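Long-range contacts in protein toll (Drosophila melanogaster, PDB 4LXR), which serves as the cell-surface receptor for cleaved, active Spätzle, switching on Toll signalling in antifungal immunity and in dorsal-ventral patterning of the embryo: residues L392-N397 with L416-N421; S343-N348 with D367-D372; T352-S357 with N373-I378. All blocks are in the same frame, centred on the assembly; numbering follows the deposited sequence. Where two conformers were deposited one is given.

How the interactions relate
All three contacts join consecutive turns of the leucine-rich repeat ectodomain. Interactions 1 and 2 do the same job two repeats apart: each pairs the parallel strand of a repeat with the next by backbone hydrogen bonds, with leucines side by side on the buried face. Both lie beside a glycan. Interaction 1 is the more buried, with Ser-Asp and Asn bonds between its turns; interaction 2, partly open, has an Arg369-Glu371 salt bridge. They adjoin through a salt bridge from Arg396 to Asp372. Interaction 3 joins the same two repeats as interaction 2, but at the surface, where direct hydrogen bonds give way to apolar contacts and bridging waters. Asn373 links it to interaction 2 through Leu346 O.

Interaction 1 of 3, residues L392-N397 with L416-N421; sequences LVMSRN and LHLDHN. With NAG (2-acetamido-2-deoxy-beta-D-glucopyranose), chain E.
Leu392 and Leu416 lie side by side in the strands of two successive turns of the leucine-rich repeat solenoid, LRR 11 and LRR 12, which run parallel. Backbone bonds join them: His417 N to Leu392 O (2.9 Å), Met394 N to His417 O and, past the strands, Arg396 N to Asp419 O. The apolar layer is made by Leu392 CD2 against Leu416 CD1 (3.7 Å) and Met394 CB against Leu418 CD2.

Among the polar side chains, Asp419 holds CG between its backbone N and carbonyl carbon (chi1 44°), on the side where the carboxylate meets Ser395. Ser395 OG donates to Asp419 OD1 (2.7 Å) from above the carboxylate plane, and a water links Asp419 OD2 to Arg396 NH1, while Arg396 NE makes a salt bridge with Asp372. Asn421 ND2 sends one N-H to Met394 O across the contact (3.0 Å, 171°) and the other to Leu418 O of its own turn. An alanine here would probably leave Met394 O and Leu418 O without this donor, weakening the tie between the turns. Alongside, Arg396 CG packs on His420 CB, and a water joins Asn397 O and His420 O to O6 of the Asn455 glycan.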
loop_
_atom_site.group_PDB
_atom_site.type_symbol
_atom_site.label_atom_id
_atom_site.label_comp_id
_atom_site.label_asym_id
_atom_site.label_seq_id
_atom_site.Cartn_x
_atom_site.Cartn_y
_atom_site.Cartn_z
ATOM N N LEU A 392 5.266 -7.276 -15.657
ATOM C CA LEU A 392 4.351 -8.391 -15.847
ATOM C C LEU A 392 3.634 -8.652 -14.523
ATOM O O LEU A 392 4.277 -8.922 -13.492
ATOM C CB LEU A 392 5.118 -9.649 -16.292
ATOM C CG LEU A 392 4.306 -10.930 -16.488
ATOM C CD1 LEU A 392 3.181 -10.708 -17.538
ATOM C CD2 LEU A 392 5.201 -12.132 -16.890
ATOM N N VAL A 393 2.308 -8.555 -14.542
ATOM C CA VAL A 393 1.516 -8.765 -13.326
ATOM C C VAL A 393 0.613 -9.974 -13.521
ATOM O O VAL A 393 -0.241 -9.979 -14.412
ATOM C CB VAL A 393 0.673 -7.519 -12.946
ATOM C CG1 VAL A 393 -0.041 -7.724 -11.607
ATOM C CG2 VAL A 393 1.545 -6.287 -12.881
ATOM N N MET A 394 0.836 -11.015 -12.711
ATOM C CA MET A 394 0.064 -12.244 -12.809
ATOM C C MET A 394 -0.396 -12.688 -11.437
ATOM O O MET A 394 -0.562 -13.894 -11.171
ATOM C CB MET A 394 0.866 -13.354 -13.491
ATOM C CG MET A 394 1.338 -12.975 -14.892
ATOM S SD MET A 394 2.013 -14.376 -15.778
ATOM C CE MET A 394 0.609 -15.463 -15.916
ATOM N N SER A 395 -0.605 -11.698 -10.574
ATOM C CA SER A 395 -1.083 -11.926 -9.212
ATOM C C SER A 395 -2.433 -12.607 -9.184
ATOM O O SER A 395 -3.275 -12.360 -10.051
ATOM C CB SER A 395 -1.207 -10.588 -8.488
ATOM O OG SER A 395 -0.058 -9.814 -8.737
ATOM N N ARG A 396 -2.639 -13.440 -8.168
ATOM C CA ARG A 396 -3.922 -14.081 -7.921
ATOM C C ARG A 396 -4.420 -14.822 -9.165
ATOM O O ARG A 396 -5.515 -14.559 -9.673
ATOM C CB ARG A 396 -4.955 -13.063 -7.407
ATOM C CG ARG A 396 -4.633 -12.507 -6.001
ATOM C CD ARG A 396 -5.557 -11.359 -5.577
ATOM N NE ARG A 396 -5.527 -10.287 -6.567
ATOM C CZ ARG A 396 -4.643 -9.296 -6.578
ATOM N NH1 ARG A 396 -3.727 -9.191 -5.628
ATOM N NH2 ARG A 396 -4.679 -8.405 -7.544
ATOM N N ASN A 397 -3.574 -15.722 -9.662
ATOM C CA ASN A 397 -3.978 -16.742 -10.622
ATOM C C ASN A 397 -3.888 -18.104 -9.920
ATOM O O ASN A 397 -3.958 -18.158 -8.704
ATOM C CB ASN A 397 -3.121 -16.669 -11.888
ATOM C CG ASN A 397 -3.632 -15.629 -12.883
ATOM O OD1 ASN A 397 -4.346 -15.971 -13.826
ATOM N ND2 ASN A 397 -3.272 -14.358 -12.677
ATOM N N LEU A 416 8.374 -8.109 -11.881
ATOM C CA LEU A 416 7.671 -9.365 -12.065
ATOM C C LEU A 416 6.847 -9.699 -10.817
ATOM O O LEU A 416 7.396 -9.975 -9.755
ATOM C CB LEU A 416 8.671 -10.479 -12.385
ATOM C CG LEU A 416 8.084 -11.881 -12.564
ATOM C CD1 LEU A 416 6.922 -11.880 -13.583
ATOM C CD2 LEU A 416 9.171 -12.853 -12.983
ATOM N N HIS A 417 5.526 -9.648 -10.949
ATOM C CA HIS A 417 4.619 -9.951 -9.841
ATOM C C HIS A 417 3.892 -11.269 -10.048
ATOM O O HIS A 417 3.021 -11.386 -10.922
ATOM C CB HIS A 417 3.596 -8.835 -9.668
ATOM C CG HIS A 417 4.214 -7.490 -9.447
ATOM N ND1 HIS A 417 4.445 -6.975 -8.190
ATOM C CD2 HIS A 417 4.666 -6.563 -10.325
ATOM C CE1 HIS A 417 5.001 -5.782 -8.302
ATOM N NE2 HIS A 417 5.150 -5.511 -9.586
ATOM N N LEU A 418 4.248 -12.248 -9.225
ATOM C CA LEU A 418 3.646 -13.563 -9.276
ATOM C C LEU A 418 3.021 -13.907 -7.937
ATOM O O LEU A 418 2.845 -15.082 -7.617
ATOM C CB LEU A 418 4.683 -14.627 -9.670
ATOM C CG LEU A 418 5.255 -14.473 -11.084
ATOM C CD1 LEU A 418 6.307 -15.528 -11.359
ATOM C CD2 LEU A 418 4.147 -14.510 -12.157
ATOM N N ASP A 419 2.666 -12.884 -7.162
ATOM C CA ASP A 419 2.127 -13.110 -5.819
ATOM C C ASP A 419 0.748 -13.802 -5.812
ATOM O O ASP A 419 -0.062 -13.561 -6.691
ATOM C CB ASP A 419 2.060 -11.789 -5.043
ATOM C CG ASP A 419 1.506 -10.640 -5.888
ATOM O OD1 ASP A 419 1.915 -10.508 -7.053
ATOM O OD2 ASP A 419 0.656 -9.868 -5.397
ATOM N N HIS A 420 0.499 -14.640 -4.800
ATOM C CA HIS A 420 -0.792 -15.310 -4.597
ATOM C C HIS A 420 -1.072 -16.332 -5.704
ATOM O O HIS A 420 -2.076 -16.270 -6.402
ATOM C CB HIS A 420 -1.950 -14.295 -4.479
ATOM C CG HIS A 420 -1.654 -13.136 -3.574
ATOM N ND1 HIS A 420 -1.435 -13.282 -2.221
ATOM C CD2 HIS A 420 -1.540 -11.812 -3.832
ATOM C CE1 HIS A 420 -1.196 -12.100 -1.683
ATOM N NE2 HIS A 420 -1.262 -11.189 -2.638
ATOM N N ASN A 421 -0.149 -17.259 -5.868
ATOM C CA ASN A 421 -0.303 -18.328 -6.834
ATOM C C ASN A 421 0.028 -19.651 -6.148
ATOM O O ASN A 421 0.066 -19.708 -4.916
ATOM C CB ASN A 421 0.578 -18.057 -8.060
ATOM C CG ASN A 421 -0.097 -17.128 -9.055
ATOM O OD1 ASN A 421 -1.072 -17.521 -9.693
ATOM N ND2 ASN A 421 0.400 -15.891 -9.182
HETATM C C1 NAG E . -2.670 -16.429 -0.440
HETATM C C2 NAG E . -3.559 -15.445 0.346
HETATM C C3 NAG E . -4.983 -15.989 0.467
HETATM C C4 NAG E . -5.536 -16.381 -0.898
HETATM C C5 NAG E . -4.574 -17.361 -1.562
HETATM C C6 NAG E . -5.015 -17.804 -2.938
HETATM C C7 NAG E . -2.347 -14.054 1.975
HETATM C C8 NAG E . -1.857 -13.951 3.388
HETATM N N2 NAG E . -3.009 -15.176 1.665
HETATM O O3 NAG E . -5.792 -14.995 1.084
HETATM O O4 NAG E . -6.796 -17.026 -0.752
HETATM O O5 NAG E . -3.291 -16.736 -1.710
HETATM O O6 NAG E . -5.090 -16.706 -3.837
HETATM O O7 NAG E . -2.152 -13.164 1.153
HETATM O O HOH W 1 -0.967 -7.757 -5.708
HETATM O O HOH W 2 -4.849 -16.924 -6.372
#

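Interaction 2 of 3, residues S343-N348 with D367-D372; sequences SLDLSN and DLRLED. With NAG (2-acetamido-2-deoxy-beta-D-glucopyranose), chain D.
Asp367 opens its segment beside Ser343, in parallel strands of two consecutive leucine-rich repeats, LRR 9 and LRR 10. Asp367 O accepts from Leu344 N, while its carboxylate OD2 receives the O6 hydroxyl of the Asn319-linked sugar (2.5 Å); the ring oxygen O5 of that sugar sits 3.2 Å from Ser343 CB. Leu368 turns to the other side of the strands, its CD1 lying 4.0 Å from Leu344 CB in the leucine layer.

Arg369 N donates to Leu344 O and Arg369 O accepts from Leu346 N (2.8 Å). Its CB rests against Asp345 OD1, which is gripped by two donors, Ser347 N in an Asx turn and Ser347 OG on the syn lone pair. With CD turned by chi2 (-71°) and NE by chi3 (-61°), the arginine bends toward Glu371, two residues on; in the conformer described, one of two, NE and NH1 form a side-on salt bridge to Glu371 OE2, NH1 at 2.7 Å. Leu370 CD2 continues the apolar layer against Leu346 CD1 (3.8 Å). Glu371 O takes Asn348 N, and its carboxylate carbon CD packs on Ser347 CB. Asp372 lies alongside Asn348 with their flat groups only 8° from parallel, joined through a water from Asn348 ND2 to Asp372 OD2; Asp372 OD1 holds Arg396. On one flank strand 319-321 pairs with 343-345, and on the other strand 391-393 runs parallel beside 367-369.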
loop_
_atom_site.group_PDB
_atom_site.type_symbol
_atom_site.label_atom_id
_atom_site.label_comp_id
_atom_site.label_asym_id
_atom_site.label_seq_id
_atom_site.Cartn_x
_atom_site.Cartn_y
_atom_site.Cartn_z
ATOM N N SER A 343 0.431 -1.353 -23.824
ATOM C CA SER A 343 -0.199 -1.785 -22.587
ATOM C C SER A 343 -1.426 -2.626 -22.899
ATOM O O SER A 343 -2.287 -2.221 -23.687
ATOM C CB SER A 343 -0.628 -0.564 -21.776
ATOM O OG SER A 343 -1.341 -0.952 -20.623
ATOM N N LEU A 344 -1.484 -3.808 -22.304
ATOM C CA LEU A 344 -2.653 -4.673 -22.396
ATOM C C LEU A 344 -3.084 -5.025 -20.988
ATOM O O LEU A 344 -2.271 -5.489 -20.175
ATOM C CB LEU A 344 -2.325 -5.968 -23.149
ATOM C CG LEU A 344 -3.492 -6.944 -23.248
ATOM C CD1 LEU A 344 -4.671 -6.312 -24.010
ATOM C CD2 LEU A 344 -3.031 -8.194 -23.952
ATOM N N ASP A 345 -4.358 -4.806 -20.700
ATOM C CA ASP A 345 -4.902 -5.120 -19.393
ATOM C C ASP A 345 -6.006 -6.145 -19.568
ATOM O O ASP A 345 -7.022 -5.871 -20.206
ATOM C CB ASP A 345 -5.460 -3.862 -18.732
ATOM C CG ASP A 345 -5.802 -4.067 -17.266
ATOM O OD1 ASP A 345 -6.148 -5.204 -16.850
ATOM O OD2 ASP A 345 -5.715 -3.071 -16.518
ATOM N N LEU A 346 -5.793 -7.325 -18.994
ATOM C CA LEU A 346 -6.783 -8.392 -19.020
ATOM C C LEU A 346 -7.107 -8.817 -17.595
ATOM O O LEU A 346 -7.610 -9.917 -17.376
ATOM C CB LEU A 346 -6.246 -9.601 -19.791
ATOM C CG LEU A 346 -6.119 -9.464 -21.303
ATOM C CD1 LEU A 346 -5.333 -10.641 -21.845
ATOM C CD2 LEU A 346 -7.503 -9.417 -21.918
ATOM N N SER A 347 -6.790 -7.955 -16.635
ATOM C CA SER A 347 -7.009 -8.268 -15.225
ATOM C C SER A 347 -8.488 -8.530 -14.960
ATOM O O SER A 347 -9.354 -8.027 -15.686
ATOM C CB SER A 347 -6.481 -7.141 -14.317
ATOM O OG SER A 347 -7.187 -5.915 -14.522
ATOM N N ASN A 348 -8.768 -9.338 -13.940
ATOM C CA ASN A 348 -10.138 -9.656 -13.520
ATOM C C ASN A 348 -11.038 -10.253 -14.583
ATOM O O ASN A 348 -12.156 -9.792 -14.792
ATOM C CB ASN A 348 -10.830 -8.446 -12.871
ATOM C CG ASN A 348 -10.236 -8.096 -11.529
ATOM O OD1 ASN A 348 -10.418 -8.831 -10.559
ATOM N ND2 ASN A 348 -9.506 -6.969 -11.462
ATOM N N ASP A 367 3.814 -3.302 -20.809
ATOM C CA ASP A 367 3.042 -3.545 -19.592
ATOM C C ASP A 367 1.977 -4.575 -19.866
ATOM O O ASP A 367 1.187 -4.427 -20.797
ATOM C CB ASP A 367 2.363 -2.252 -19.084
ATOM C CG ASP A 367 3.365 -1.244 -18.575
ATOM O OD1 ASP A 367 3.817 -1.375 -17.410
ATOM O OD2 ASP A 367 3.722 -0.339 -19.356
ATOM N N LEU A 368 1.947 -5.621 -19.052
ATOM C CA LEU A 368 0.998 -6.689 -19.266
ATOM C C LEU A 368 0.342 -7.064 -17.951
ATOM O O LEU A 368 1.011 -7.508 -17.023
ATOM C CB LEU A 368 1.678 -7.900 -19.925
ATOM C CG LEU A 368 0.784 -9.122 -20.116
ATOM C CD1 LEU A 368 -0.522 -8.710 -20.860
ATOM C CD2 LEU A 368 1.514 -10.203 -20.882
ATOM N N ARG A 369 -0.975 -6.884 -17.876
ATOM C CA ARG A 369 -1.717 -7.135 -16.646
ATOM C C ARG A 369 -2.627 -8.341 -16.802
ATOM O O ARG A 369 -3.616 -8.300 -17.544
ATOM C CB ARG A 369 -2.541 -5.908 -16.259
ATOM C CG ARG A 369 -1.757 -4.597 -16.241
ATOM C CD ARG A 369 -0.768 -4.529 -15.081
ATOM N NE ARG A 369 -1.438 -4.606 -13.779
ATOM C CZ ARG A 369 -1.156 -3.827 -12.736
ATOM N NH1 ARG A 369 -1.814 -3.985 -11.591
ATOM N NH2 ARG A 369 -0.212 -2.897 -12.831
ATOM N N LEU A 370 -2.286 -9.421 -16.105
ATOM C CA LEU A 370 -3.067 -10.645 -16.162
ATOM C C LEU A 370 -3.599 -11.039 -14.793
ATOM O O LEU A 370 -4.076 -12.158 -14.614
ATOM C CB LEU A 370 -2.214 -11.790 -16.732
ATOM C CG LEU A 370 -1.787 -11.604 -18.190
ATOM C CD1 LEU A 370 -0.717 -12.636 -18.596
ATOM C CD2 LEU A 370 -3.015 -11.713 -19.082
ATOM N N GLU A 371 -3.488 -10.139 -13.817
ATOM C CA GLU A 371 -3.831 -10.496 -12.439
ATOM C C GLU A 371 -5.325 -10.841 -12.331
ATOM O O GLU A 371 -6.127 -10.423 -13.169
ATOM C CB GLU A 371 -3.402 -9.384 -11.446
ATOM C CG GLU A 371 -4.134 -8.029 -11.604
ATOM C CD GLU A 371 -3.430 -7.066 -12.557
ATOM O OE1 GLU A 371 -2.698 -7.536 -13.464
ATOM O OE2 GLU A 371 -3.596 -5.831 -12.383
ATOM N N ASP A 372 -5.681 -11.625 -11.317
ATOM C CA ASP A 372 -7.075 -12.010 -11.052
ATOM C C ASP A 372 -7.722 -12.802 -12.184
ATOM O O ASP A 372 -8.793 -12.460 -12.715
ATOM C CB ASP A 372 -7.915 -10.804 -10.597
ATOM C CG ASP A 372 -7.443 -10.256 -9.247
ATOM O OD1 ASP A 372 -7.687 -10.904 -8.205
ATOM O OD2 ASP A 372 -6.795 -9.199 -9.231
HETATM C C1 NAG D . -0.674 3.471 -22.629
HETATM C C2 NAG D . -0.836 4.669 -21.678
HETATM C C3 NAG D . 0.525 5.275 -21.348
HETATM C C4 NAG D . 1.502 4.210 -20.865
HETATM C C5 NAG D . 1.555 3.048 -21.856
HETATM C C6 NAG D . 2.431 1.897 -21.396
HETATM C C7 NAG D . -2.962 5.889 -21.793
HETATM C C8 NAG D . -3.723 6.996 -22.466
HETATM N N2 NAG D . -1.718 5.685 -22.232
HETATM O O3 NAG D . 0.357 6.277 -20.351
HETATM O O4 NAG D . 2.799 4.788 -20.774
HETATM O O5 NAG D . 0.238 2.520 -22.048
HETATM O O6 NAG D . 2.076 1.433 -20.099
HETATM O O7 NAG D . -3.455 5.207 -20.899
HETATM O O HOH W 3 -7.328 -6.816 -9.473
#

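Interaction 3 of 3, residues T352-S357 with N373-I378; sequences THLPDS and NLLTGI
Leu375 lays its CD2 methyl over the peptide link between Thr352 and His353, 3.7 Å from Thr352 C and 3.7 Å from His353 N. Its CG stands anti to its own carbonyl carbon (chi1 -63°), and the same CD2 meets Leu354 CG at 4.2 Å, the two leucine side chains crossing at about a right angle. One methyl thus serves both a backbone amide and a neighbouring side chain. Toward the surface, Thr352 CG2 approaches Leu374 CB at 4.3 Å, a looser apolar contact.

No direct hydrogen bond spans the two segments; water does that work. Thr352 O accepts from two waters: one, at 2.9 Å from Thr352 O, takes the N-H of Thr376, and the other is hydrogen-bonded to Thr376 OG1 (2.9 Å). The carbonyl is thereby satisfied by solvent, and the two waters bridge Thr352 O to Thr376, whose N is 4.4 Å from that oxygen.

These segments are parts of LRR 9 and LRR 10 that follow the strands 343-345 and 367-369, a surface stretch of the solenoid. Asn373 ties the contact inward, its OD1 taking Leu351 N and its ND2 donating to Leu346 O and Leu370 O. Leu375 N is held by Asn397 OD1 of the following repeat. Beyond Thr376, strand 377-378 pairs in parallel with strand 401-402, while residues 352-357 lie in the loop between strands 343-345 and 367-369.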
loop_
_atom_site.group_PDB
_atom_site.type_symbol
_atom_site.label_atom_id
_atom_site.label_comp_id
_atom_site.label_asym_id
_atom_site.label_seq_id
_atom_site.Cartn_x
_atom_site.Cartn_y
_atom_site.Cartn_z
ATOM N N THR A 352 -8.446 -19.176 -18.414
ATOM C CA THR A 352 -7.826 -20.444 -18.044
ATOM C C THR A 352 -6.580 -20.708 -18.882
ATOM O O THR A 352 -5.676 -21.406 -18.442
ATOM C CB THR A 352 -8.778 -21.629 -18.204
ATOM O OG1 THR A 352 -9.338 -21.605 -19.521
ATOM C CG2 THR A 352 -9.887 -21.589 -17.138
ATOM N N HIS A 353 -6.527 -20.131 -20.077
ATOM C CA HIS A 353 -5.356 -20.281 -20.933
ATOM C C HIS A 353 -5.286 -19.218 -22.033
ATOM O O HIS A 353 -6.303 -18.695 -22.481
ATOM C CB HIS A 353 -5.323 -21.674 -21.561
ATOM C CG HIS A 353 -6.518 -21.977 -22.408
ATOM N ND1 HIS A 353 -6.594 -21.626 -23.738
ATOM C CD2 HIS A 353 -7.689 -22.590 -22.110
ATOM C CE1 HIS A 353 -7.759 -22.014 -24.226
ATOM N NE2 HIS A 353 -8.441 -22.604 -23.259
ATOM N N LEU A 354 -4.060 -18.905 -22.440
ATOM C CA LEU A 354 -3.785 -17.983 -23.528
ATOM C C LEU A 354 -3.028 -18.767 -24.587
ATOM O O LEU A 354 -2.145 -19.554 -24.252
ATOM C CB LEU A 354 -2.916 -16.832 -23.037
ATOM C CG LEU A 354 -3.454 -16.030 -21.858
ATOM C CD1 LEU A 354 -2.404 -15.073 -21.359
ATOM C CD2 LEU A 354 -4.720 -15.279 -22.266
ATOM N N PRO A 355 -3.384 -18.579 -25.866
ATOM C CA PRO A 355 -2.665 -19.309 -26.910
ATOM C C PRO A 355 -1.221 -18.856 -26.953
ATOM O O PRO A 355 -0.958 -17.669 -26.784
ATOM C CB PRO A 355 -3.387 -18.888 -28.197
ATOM C CG PRO A 355 -4.749 -18.488 -27.736
ATOM C CD PRO A 355 -4.495 -17.790 -26.420
ATOM N N ASP A 356 -0.316 -19.800 -27.184
ATOM C CA ASP A 356 1.118 -19.552 -27.233
ATOM C C ASP A 356 1.514 -18.459 -28.216
ATOM O O ASP A 356 2.518 -17.771 -28.011
ATOM C CB ASP A 356 1.868 -20.854 -27.563
ATOM C CG ASP A 356 2.146 -21.703 -26.322
ATOM O OD1 ASP A 356 1.954 -21.207 -25.190
ATOM O OD2 ASP A 356 2.582 -22.859 -26.474
ATOM N N SER A 357 0.727 -18.298 -29.279
ATOM C CA SER A 357 1.058 -17.351 -30.338
ATOM C C SER A 357 0.386 -15.976 -30.151
ATOM O O SER A 357 0.539 -15.079 -30.980
ATOM C CB SER A 357 0.698 -17.948 -31.708
ATOM O OG SER A 357 -0.707 -17.918 -31.956
ATOM N N ASN A 373 -7.048 -13.892 -12.517
ATOM C CA ASN A 373 -7.513 -14.831 -13.508
ATOM C C ASN A 373 -7.283 -16.252 -12.998
ATOM O O ASN A 373 -6.996 -16.449 -11.821
ATOM C CB ASN A 373 -6.809 -14.564 -14.839
ATOM C CG ASN A 373 -7.516 -13.476 -15.647
ATOM O OD1 ASN A 373 -8.604 -13.701 -16.163
ATOM N ND2 ASN A 373 -6.924 -12.296 -15.717
ATOM N N LEU A 374 -7.414 -17.233 -13.876
ATOM C CA LEU A 374 -7.321 -18.625 -13.474
ATOM C C LEU A 374 -6.261 -19.349 -14.272
ATOM O O LEU A 374 -6.446 -20.501 -14.617
ATOM C CB LEU A 374 -8.664 -19.314 -13.701
ATOM C CG LEU A 374 -9.853 -18.707 -12.954
ATOM C CD1 LEU A 374 -11.147 -19.355 -13.412
ATOM C CD2 LEU A 374 -9.678 -18.857 -11.440
ATOM N N LEU A 375 -5.171 -18.661 -14.606
ATOM C CA LEU A 375 -4.092 -19.272 -15.379
ATOM C C LEU A 375 -3.287 -20.253 -14.520
ATOM O O LEU A 375 -3.051 -20.005 -13.331
ATOM C CB LEU A 375 -3.179 -18.184 -15.956
ATOM C CG LEU A 375 -3.912 -17.254 -16.941
ATOM C CD1 LEU A 375 -3.129 -15.998 -17.179
ATOM C CD2 LEU A 375 -4.199 -17.965 -18.251
ATOM N N THR A 376 -2.859 -21.357 -15.121
ATOM C CA THR A 376 -2.187 -22.407 -14.364
ATOM C C THR A 376 -0.730 -22.600 -14.741
ATOM O O THR A 376 -0.026 -23.320 -14.071
ATOM C CB THR A 376 -2.856 -23.764 -14.547
ATOM O OG1 THR A 376 -3.028 -24.014 -15.946
ATOM C CG2 THR A 376 -4.192 -23.820 -13.839
ATOM N N GLY A 377 -0.273 -21.963 -15.808
ATOM C CA GLY A 377 1.081 -22.194 -16.259
ATOM C C GLY A 377 1.638 -21.033 -17.041
ATOM O O GLY A 377 0.908 -20.129 -17.452
ATOM N N ILE A 378 2.953 -21.029 -17.208
ATOM C CA ILE A 378 3.594 -20.100 -18.123
ATOM C C ILE A 378 4.411 -20.982 -19.032
ATOM O O ILE A 378 5.248 -21.773 -18.556
ATOM C CB ILE A 378 4.516 -19.097 -17.414
ATOM C CG1 ILE A 378 3.783 -18.419 -16.262
ATOM C CG2 ILE A 378 5.033 -18.056 -18.409
ATOM C CD1 ILE A 378 4.559 -17.269 -15.643
HETATM O O HOH W 4 -2.847 -21.477 -18.101
HETATM O O HOH W 5 -5.728 -23.990 -17.056
#